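Long-range contacts in aminotransferase, class V family protein (Trichomonas vaginalis, PDB 5F8V), which probably catalyses the pyridoxal-phosphate-dependent transfer of an amino group from O-phosphoserine to 2-oxoglutarate during serine biosynthesis: residues A[95-99]-A[142-146]; A[166-170]-A[187-193]; A[271-275]-A[301-305]. All coordinates share one frame; numbering follows the deposited sequence.

Contact 1 (A[95-99]-A[142-146])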
loop_
_atom_site.group_PDB
_atom_site.type_symbol
_atom_site.label_atom_id
_atom_site.label_comp_id
_atom_site.label_asym_id
_atom_site.label_seq_id
_atom_site.Cartn_x
_atom_site.Cartn_y
_atom_site.Cartn_z
ATOM N N ALA A 95 -12.724 19.894 19.622
ATOM C CA ALA A 95 -13.793 19.065 19.069
ATOM C C ALA A 95 -13.571 18.698 17.606
ATOM O O ALA A 95 -12.827 19.372 16.893
ATOM C CB ALA A 95 -15.136 19.768 19.233
ATOM N N VAL A 96 -14.213 17.604 17.189
ATOM C CA VAL A 96 -14.307 17.223 15.781
ATOM C C VAL A 96 -15.730 16.768 15.473
ATOM O O VAL A 96 -16.367 16.105 16.298
ATOM C CB VAL A 96 -13.315 16.103 15.393
ATOM C CG1 VAL A 96 -11.889 16.633 15.392
ATOM C CG2 VAL A 96 -13.462 14.876 16.298
ATOM N N ASP A 97 -16.216 17.130 14.284
ATOM C CA ASP A 97 -17.568 16.773 13.850
ATOM C C ASP A 97 -17.545 15.718 12.736
ATOM O O ASP A 97 -16.840 15.874 11.723
ATOM C CB ASP A 97 -18.335 18.027 13.411
ATOM C CG ASP A 97 -18.908 18.832 14.606
ATOM O OD1 ASP A 97 -19.115 18.260 15.697
ATOM O OD2 ASP A 97 -19.169 20.046 14.457
ATOM N N TYR A 98 -18.320 14.652 12.953
ATOM C CA TYR A 98 -18.511 13.558 11.996
ATOM C C TYR A 98 -19.994 13.440 11.664
ATOM O O TYR A 98 -20.813 13.273 12.564
ATOM C CB TYR A 98 -17.993 12.245 12.596
ATOM C CG TYR A 98 -16.484 12.130 12.552
ATOM C CD1 TYR A 98 -15.858 11.398 11.548
ATOM C CD2 TYR A 98 -15.679 12.776 13.494
ATOM C CE1 TYR A 98 -14.483 11.298 11.481
ATOM C CE2 TYR A 98 -14.288 12.683 13.433
ATOM C CZ TYR A 98 -13.699 11.941 12.424
ATOM O OH TYR A 98 -12.341 11.828 12.330
ATOM N N LEU A 99 -20.345 13.573 10.386
ATOM C CA LEU A 99 -21.707 13.283 9.927
ATOM C C LEU A 99 -21.697 11.855 9.398
ATOM O O LEU A 99 -21.011 11.557 8.416
ATOM C CB LEU A 99 -22.159 14.256 8.842
ATOM C CG LEU A 99 -23.526 13.955 8.196
ATOM C CD1 LEU A 99 -24.671 14.294 9.125
ATOM C CD2 LEU A 99 -23.681 14.684 6.869
ATOM N N TRP A 142 -28.764 19.097 12.322
ATOM C CA TRP A 142 -27.359 18.859 12.627
ATOM C C TRP A 142 -26.957 19.678 13.852
ATOM O O TRP A 142 -27.262 20.873 13.930
ATOM C CB TRP A 142 -26.472 19.257 11.438
ATOM C CG TRP A 142 -26.682 18.446 10.172
ATOM C CD1 TRP A 142 -27.639 17.492 9.944
ATOM C CD2 TRP A 142 -25.942 18.564 8.949
ATOM N NE1 TRP A 142 -27.534 17.009 8.663
ATOM C CE2 TRP A 142 -26.498 17.643 8.031
ATOM C CE3 TRP A 142 -24.849 19.345 8.548
ATOM C CZ2 TRP A 142 -26.011 17.492 6.733
ATOM C CZ3 TRP A 142 -24.363 19.199 7.254
ATOM C CH2 TRP A 142 -24.949 18.279 6.357
ATOM N N LYS A 143 -26.285 19.019 14.797
ATOM C CA LYS A 143 -25.759 19.655 16.005
ATOM C C LYS A 143 -24.241 19.739 15.877
ATOM O O LYS A 143 -23.537 18.753 16.104
ATOM C CB LYS A 143 -26.172 18.864 17.260
ATOM C CG LYS A 143 -27.457 19.353 17.931
ATOM C CD LYS A 143 -28.650 19.371 16.985
ATOM C CE LYS A 143 -29.882 19.974 17.633
ATOM N NZ LYS A 143 -30.988 20.152 16.645
ATOM N N LEU A 144 -23.749 20.916 15.488
ATOM C CA LEU A 144 -22.317 21.137 15.283
ATOM C C LEU A 144 -21.643 21.544 16.594
ATOM O O LEU A 144 -22.290 22.075 17.494
ATOM C CB LEU A 144 -22.078 22.210 14.213
ATOM C CG LEU A 144 -22.859 22.110 12.898
ATOM C CD1 LEU A 144 -22.295 23.111 11.899
ATOM C CD2 LEU A 144 -22.851 20.702 12.317
ATOM N N SER A 145 -20.338 21.295 16.676
ATOM C CA SER A 145 -19.543 21.589 17.868
ATOM C C SER A 145 -18.940 22.982 17.761
ATOM O O SER A 145 -18.664 23.461 16.660
ATOM C CB SER A 145 -18.434 20.556 18.033
ATOM O OG SER A 145 -18.983 19.269 18.231
ATOM N N GLU A 146 -18.721 23.614 18.911
ATOM C CA GLU A 146 -18.307 25.019 18.962
ATOM C C GLU A 146 -16.936 25.237 18.322
ATOM O O GLU A 146 -16.792 26.069 17.423
ATOM C CB GLU A 146 -18.299 25.532 20.413
ATOM C CG GLU A 146 -18.186 27.049 20.546
ATOM C CD GLU A 146 -17.829 27.491 21.959
ATOM O OE1 GLU A 146 -16.778 28.151 22.132
ATOM O OE2 GLU A 146 -18.594 27.174 22.898
#
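Asp97 reaches from strand 95-98 to Ser145 and grips that residue twice, by its backbone and by its hydroxyl. The Ser145 N-H meets OD2 of Asp97 at 2.8 Å, almost straight at 175°, on the syn lone pair of the oxygen. Ser145 OG donates to Asp97 OD1 at 2.7 Å, also from the syn side but 24° out of the carboxylate plane. The two bonds hold both carboxylate oxygens and fix the rotation of the group, and OD1 receives a further bond from Asn123 on the neighbouring strand 121-124. Close by, the methyl of Ala95 abuts Ser145 CB at 3.6 Å, while Leu144 CA lies 3.4 Å from Asp97 OD2, so this end is tightly packed.

A second tight patch is apolar. With CG turned away from its own backbone N (chi1 174°), Leu99 crosses the side chain of Trp142 at about a right angle. CD1 stands over one face of the indole, 4.2 Å from the centroid of the five-membered ring in a CH-pi contact, and CD2 touches the six-membered ring at CZ2 of Trp142, 3.7 Å away. The indole also meets the ring of Phe151 and bonds through NE1 to Pro137 O.

The looser side is Lys143, whose chain leads away between the patches, and the exposed Glu146 beyond Ser145. Leu144 is partly exposed, and only its CA and CB approach the carboxylate. Val96 and Tyr98 alternate to the other sheet face, against helix 103-115.

The loop 142-146 thus runs nearly antiparallel to the strand without backbone pairing. A buried carboxylate bound by one N-H, one hydroxyl and one amide is stabilised by several donors, which would tend to favour the ionised form.

Contact 2 (A[166-170]-A[187-193])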
loop_
_atom_site.group_PDB
_atom_site.type_symbol
_atom_site.label_atom_id
_atom_site.label_comp_id
_atom_site.label_asym_id
_atom_site.label_seq_id
_atom_site.Cartn_x
_atom_site.Cartn_y
_atom_site.Cartn_z
ATOM N N GLN A 166 -24.193 18.134 -3.659
ATOM C CA GLN A 166 -23.284 19.269 -3.447
ATOM C C GLN A 166 -22.681 19.194 -2.046
ATOM O O GLN A 166 -23.222 18.504 -1.183
ATOM C CB GLN A 166 -24.036 20.593 -3.643
ATOM C CG GLN A 166 -25.088 20.892 -2.581
ATOM C CD GLN A 166 -26.195 21.809 -3.072
ATOM O OE1 GLN A 166 -26.313 22.955 -2.632
ATOM N NE2 GLN A 166 -27.020 21.305 -3.984
ATOM N N PHE A 167 -21.567 19.891 -1.817
ATOM C CA PHE A 167 -20.926 19.885 -0.492
ATOM C C PHE A 167 -21.854 20.526 0.550
ATOM O O PHE A 167 -22.578 21.463 0.225
ATOM C CB PHE A 167 -19.593 20.651 -0.493
ATOM C CG PHE A 167 -18.492 20.024 -1.326
ATOM C CD1 PHE A 167 -18.592 18.734 -1.872
ATOM C CD2 PHE A 167 -17.315 20.736 -1.538
ATOM C CE1 PHE A 167 -17.560 18.204 -2.620
ATOM C CE2 PHE A 167 -16.278 20.198 -2.281
ATOM C CZ PHE A 167 -16.400 18.935 -2.824
ATOM N N PRO A 168 -21.845 20.009 1.797
ATOM C CA PRO A 168 -22.575 20.684 2.870
ATOM C C PRO A 168 -22.056 22.101 3.144
ATOM O O PRO A 168 -20.902 22.418 2.825
ATOM C CB PRO A 168 -22.321 19.797 4.093
ATOM C CG PRO A 168 -21.934 18.473 3.547
ATOM C CD PRO A 168 -21.207 18.770 2.273
ATOM N N ASP A 169 -22.928 22.927 3.718
ATOM C CA ASP A 169 -22.588 24.268 4.172
ATOM C C ASP A 169 -22.437 24.246 5.695
ATOM O O ASP A 169 -23.426 24.164 6.424
ATOM C CB ASP A 169 -23.689 25.246 3.743
ATOM C CG ASP A 169 -23.349 26.696 4.040
ATOM O OD1 ASP A 169 -22.145 27.035 4.150
ATOM O OD2 ASP A 169 -24.297 27.508 4.138
ATOM N N VAL A 170 -21.192 24.279 6.163
ATOM C CA VAL A 170 -20.886 24.291 7.590
ATOM C C VAL A 170 -19.679 25.190 7.853
ATOM O O VAL A 170 -18.871 25.422 6.945
ATOM C CB VAL A 170 -20.604 22.873 8.152
ATOM C CG1 VAL A 170 -21.844 21.995 8.053
ATOM C CG2 VAL A 170 -19.413 22.223 7.464
ATOM N N ILE A 187 -15.231 18.628 -9.117
ATOM C CA ILE A 187 -15.296 19.144 -7.760
ATOM C C ILE A 187 -15.207 20.665 -7.855
ATOM O O ILE A 187 -14.308 21.182 -8.509
ATOM C CB ILE A 187 -14.151 18.575 -6.891
ATOM C CG1 ILE A 187 -14.379 17.075 -6.634
ATOM C CG2 ILE A 187 -14.052 19.322 -5.569
ATOM C CD1 ILE A 187 -13.193 16.356 -6.017
ATOM N N THR A 188 -16.152 21.357 -7.218
ATOM C CA THR A 188 -16.137 22.817 -7.070
ATOM C C THR A 188 -16.155 23.178 -5.580
ATOM O O THR A 188 -16.153 22.294 -4.706
ATOM C CB THR A 188 -17.356 23.464 -7.765
ATOM O OG1 THR A 188 -18.566 22.950 -7.188
ATOM C CG2 THR A 188 -17.341 23.177 -9.260
ATOM N N GLN A 189 -16.151 24.481 -5.299
ATOM C CA GLN A 189 -16.216 25.002 -3.937
ATOM C C GLN A 189 -15.033 24.522 -3.091
ATOM O O GLN A 189 -15.199 24.068 -1.956
ATOM C CB GLN A 189 -17.557 24.653 -3.272
ATOM C CG GLN A 189 -18.795 25.119 -4.031
ATOM C CD GLN A 189 -20.068 24.814 -3.255
ATOM O OE1 GLN A 189 -20.323 23.667 -2.890
ATOM N NE2 GLN A 189 -20.863 25.845 -2.977
ATOM N N TRP A 190 -13.837 24.636 -3.658
ATOM C CA TRP A 190 -12.598 24.276 -2.961
ATOM C C TRP A 190 -12.381 25.066 -1.662
ATOM O O TRP A 190 -11.793 24.547 -0.714
ATOM C CB TRP A 190 -11.382 24.427 -3.894
ATOM C CG TRP A 190 -11.357 23.411 -5.001
ATOM C CD1 TRP A 190 -11.779 23.588 -6.287
ATOM C CD2 TRP A 190 -10.909 22.054 -4.912
ATOM N NE1 TRP A 190 -11.620 22.431 -7.001
ATOM C CE2 TRP A 190 -11.082 21.475 -6.184
ATOM C CE3 TRP A 190 -10.372 21.273 -3.878
ATOM C CZ2 TRP A 190 -10.741 20.145 -6.455
ATOM C CZ3 TRP A 190 -10.028 19.955 -4.143
ATOM C CH2 TRP A 190 -10.214 19.402 -5.421
ATOM N N GLU A 191 -12.889 26.301 -1.606
ATOM C CA GLU A 191 -12.858 27.109 -0.378
ATOM C C GLU A 191 -13.468 26.446 0.879
ATOM O O GLU A 191 -13.127 26.837 1.994
ATOM C CB GLU A 191 -13.507 28.495 -0.605
ATOM C CG GLU A 191 -15.026 28.517 -0.805
ATOM C CD GLU A 191 -15.478 28.299 -2.245
ATOM O OE1 GLU A 191 -14.643 27.980 -3.119
ATOM O OE2 GLU A 191 -16.686 28.444 -2.505
ATOM N N LYS A 192 -14.368 25.480 0.689
ATOM C CA LYS A 192 -14.990 24.729 1.800
ATOM C C LYS A 192 -14.160 23.556 2.320
ATOM O O LYS A 192 -14.510 22.963 3.357
ATOM C CB LYS A 192 -16.343 24.150 1.353
ATOM C CG LYS A 192 -17.364 25.158 0.876
ATOM C CD LYS A 192 -18.612 24.449 0.372
ATOM C CE LYS A 192 -19.729 25.439 0.083
ATOM N NZ LYS A 192 -20.279 26.055 1.320
ATOM N N VAL A 193 -13.092 23.206 1.593
ATOM C CA VAL A 193 -12.411 21.920 1.723
ATOM C C VAL A 193 -11.073 22.031 2.467
ATOM O O VAL A 193 -10.167 22.763 2.041
ATOM C CB VAL A 193 -12.140 21.312 0.327
ATOM C CG1 VAL A 193 -11.385 19.982 0.439
ATOM C CG2 VAL A 193 -13.437 21.132 -0.451
HETATM O O HOH W 1 -20.401 21.237 -4.262
HETATM O O HOH W 2 -19.016 24.254 3.995
#
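Phe167 supplies most of the apolar contact, pushing its ring against Ile187, Lys192 and Val193, before, in and after the 3-10 turn 190-192. CZ meets CG2 of Ile187 at 3.6 Å, the side chains crossing at about a right angle, and CE2 meets CG2 of Val193 at 3.5 Å. Both methyls approach the ring obliquely, while CB meets Gln189 and Lys192. Lys192 CD comes in near the plane, at the ring edge, so the aliphatic part of the lysine flanks the aromatic while its amine goes on to other partners. The ring is backed by Leu174 and Ile176 of strand 174-177 and by Tyr153.

Polar atoms of the backbone also border the ring. Thr188 O lies only 3.2 Å from Phe167 CE2, and Gln189 O sits near the ring plane while accepting the N-H of Lys192 that closes the turn.

The charged contact is at the exposed Asp169. Lys192 is extended to CE and then bent (chi4 -69°), a turn that brings NZ to Asp169 OD1 in a long salt bridge of 3.5 Å.

Water provides the hydrogen-bonded links. One molecule accepts from Phe167 N and donates to Gln189 OE1 at 2.8 Å, resting over one face of the phenyl ring toward its rim. The other donates to Pro168 O, accepts from Val170 N and has only a weak bond from Lys192 NZ.

Two connecting loops, one leading into strand 174-177 and the other joining it to the parallel strand 193-199, therefore pack together beside inner strands of the seven-stranded mixed sheet of the large domain, characteristic of fold-type I pyridoxal-phosphate enzymes.

Contact 3 (A[271-275]-A[301-305])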
loop_
_atom_site.group_PDB
_atom_site.type_symbol
_atom_site.label_atom_id
_atom_site.label_comp_id
_atom_site.label_asym_id
_atom_site.label_seq_id
_atom_site.Cartn_x
_atom_site.Cartn_y
_atom_site.Cartn_z
ATOM N N ASP A 271 -19.384 12.441 -15.332
ATOM C CA ASP A 271 -20.624 12.715 -14.624
ATOM C C ASP A 271 -21.850 12.434 -15.505
ATOM O O ASP A 271 -22.801 11.815 -15.042
ATOM C CB ASP A 271 -20.637 14.152 -14.102
ATOM C CG ASP A 271 -21.805 14.431 -13.187
ATOM O OD1 ASP A 271 -22.139 13.572 -12.342
ATOM O OD2 ASP A 271 -22.393 15.523 -13.312
ATOM N N ALA A 272 -21.809 12.865 -16.765
ATOM C CA ALA A 272 -22.911 12.614 -17.715
ATOM C C ALA A 272 -23.080 11.124 -18.036
ATOM O O ALA A 272 -24.205 10.623 -18.075
ATOM C CB ALA A 272 -22.722 13.417 -19.004
ATOM N N LEU A 273 -21.974 10.418 -18.260
ATOM C CA LEU A 273 -22.046 8.979 -18.570
ATOM C C LEU A 273 -22.507 8.153 -17.367
ATOM O O LEU A 273 -23.294 7.224 -17.511
ATOM C CB LEU A 273 -20.704 8.456 -19.081
ATOM C CG LEU A 273 -20.246 9.039 -20.426
ATOM C CD1 LEU A 273 -18.840 8.545 -20.734
ATOM C CD2 LEU A 273 -21.210 8.701 -21.561
ATOM N N ASN A 274 -22.030 8.523 -16.186
ATOM C CA ASN A 274 -22.434 7.870 -14.955
ATOM C C ASN A 274 -23.915 8.113 -14.600
ATOM O O ASN A 274 -24.600 7.187 -14.165
ATOM C CB ASN A 274 -21.497 8.273 -13.821
ATOM C CG ASN A 274 -20.089 7.711 -13.995
ATOM O OD1 ASN A 274 -19.887 6.654 -14.614
ATOM N ND2 ASN A 274 -19.111 8.396 -13.420
ATOM N N LYS A 275 -24.408 9.335 -14.820
ATOM C CA LYS A 275 -25.846 9.634 -14.683
ATOM C C LYS A 275 -26.714 8.839 -15.661
ATOM O O LYS A 275 -27.804 8.395 -15.296
ATOM C CB LYS A 275 -26.137 11.132 -14.853
ATOM C CG LYS A 275 -25.775 11.961 -13.639
ATOM C CD LYS A 275 -25.994 13.442 -13.871
ATOM C CE LYS A 275 -25.767 14.214 -12.588
ATOM N NZ LYS A 275 -25.507 15.646 -12.869
ATOM N N SER A 301 -27.278 7.512 -5.175
ATOM C CA SER A 301 -25.935 7.400 -5.713
ATOM C C SER A 301 -25.948 7.062 -7.199
ATOM O O SER A 301 -26.771 6.258 -7.658
ATOM C CB SER A 301 -25.158 6.335 -4.944
ATOM O OG SER A 301 -23.866 6.114 -5.473
ATOM N N ARG A 302 -25.036 7.697 -7.941
ATOM C CA ARG A 302 -24.780 7.331 -9.327
ATOM C C ARG A 302 -23.872 6.109 -9.408
ATOM O O ARG A 302 -23.826 5.466 -10.443
ATOM C CB ARG A 302 -24.109 8.476 -10.099
ATOM C CG ARG A 302 -24.904 9.777 -10.174
ATOM C CD ARG A 302 -24.014 10.987 -10.471
ATOM N NE ARG A 302 -22.903 11.037 -9.521
ATOM C CZ ARG A 302 -21.605 10.939 -9.815
ATOM N NH1 ARG A 302 -21.169 10.889 -11.073
ATOM N NH2 ARG A 302 -20.716 10.932 -8.817
ATOM N N MET A 303 -23.127 5.823 -8.338
ATOM C CA MET A 303 -22.050 4.832 -8.339
ATOM C C MET A 303 -22.468 3.474 -7.773
ATOM O O MET A 303 -21.984 2.446 -8.230
ATOM C CB MET A 303 -20.865 5.349 -7.517
ATOM C CG MET A 303 -20.226 6.650 -8.000
ATOM S SD MET A 303 -19.243 6.459 -9.512
ATOM C CE MET A 303 -20.470 6.923 -10.726
ATOM N N ASN A 304 -23.333 3.476 -6.759
ATOM C CA ASN A 304 -23.752 2.250 -6.083
ATOM C C ASN A 304 -25.264 2.256 -5.934
ATOM O O ASN A 304 -25.831 3.153 -5.305
ATOM C CB ASN A 304 -23.078 2.137 -4.716
ATOM C CG ASN A 304 -21.565 2.294 -4.790
ATOM O OD1 ASN A 304 -21.044 3.408 -4.661
ATOM N ND2 ASN A 304 -20.851 1.185 -5.047
ATOM N N MET A 305 -25.914 1.261 -6.529
ATOM C CA MET A 305 -27.358 1.204 -6.614
ATOM C C MET A 305 -27.837 -0.052 -5.913
ATOM O O MET A 305 -28.016 -1.077 -6.566
ATOM C CB MET A 305 -27.780 1.194 -8.088
ATOM C CG MET A 305 -27.613 2.550 -8.748
ATOM S SD MET A 305 -26.826 2.538 -10.349
ATOM C CE MET A 305 -25.095 2.602 -9.912
HETATM O O HOH W 3 -23.115 4.820 -13.294
#
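The guanidinium of Arg302 carries Met303 CE over one face, 3.9 Å above the plane and toward the rim, while Asp271 OD1 and Asn274 CB approach it obliquely from helix 267-286. The carboxylate of Asp271 is turned 65° from the guanidinium, and its OD1 lies 3.1 Å from NH1 of Arg302, well out of that plane, so no N-H points at it. The same methyl of Met303 also packs on the Asn274 amide, 3.4 Å from ND2, a nitrogen that hydrogen-bonds to Asn351.

The Arg302 chain bends at chi3 (-53°), where CD rests 3.8 Å from Lys275 CG. One helical turn after Asp271, Lys275 extends back along the helix and gives NZ to Asp271 OD2 at 3.1 Å, making a three-residue salt-bridge network. Ser301 OG accepts from the N-H groups of Met303 and Asn304, an ST turn and an ST motif on one oxygen. A water lies 2.9 Å from Asn274 O and 3.0 Å from Arg302 O and may donate to both, though more acceptors are near than it has protons.

The guanidinium's attraction to the helix thus appears chiefly electrostatic: Asp271 is shared by Lys275 and Arg302, whose NH2 binds Ser184 and a second anion, Glu163.

In the fold
Contacts 1 and 2 belong to the same region around the seven-stranded sheet and touch each other: Trp142 packs on Pro168 and Val170, and Leu144 on Val170. Each mixes buried and exposed residues. Contact 3, with its centre nearest the middle of the chain, is the buried one; it joins helix 267-286 to the loop leading into the separate two-stranded sheet, and its nearest atoms are about 9 Å from contact 2. Chemistry follows place. Contact 1 fastens a loop to a strand through direct hydrogen bonds, contact 2 brings two loops together around an aromatic ring with water and a peripheral ion pair, and contact 3 runs a salt-bridge network from a buried arginine out to an exposed lysine.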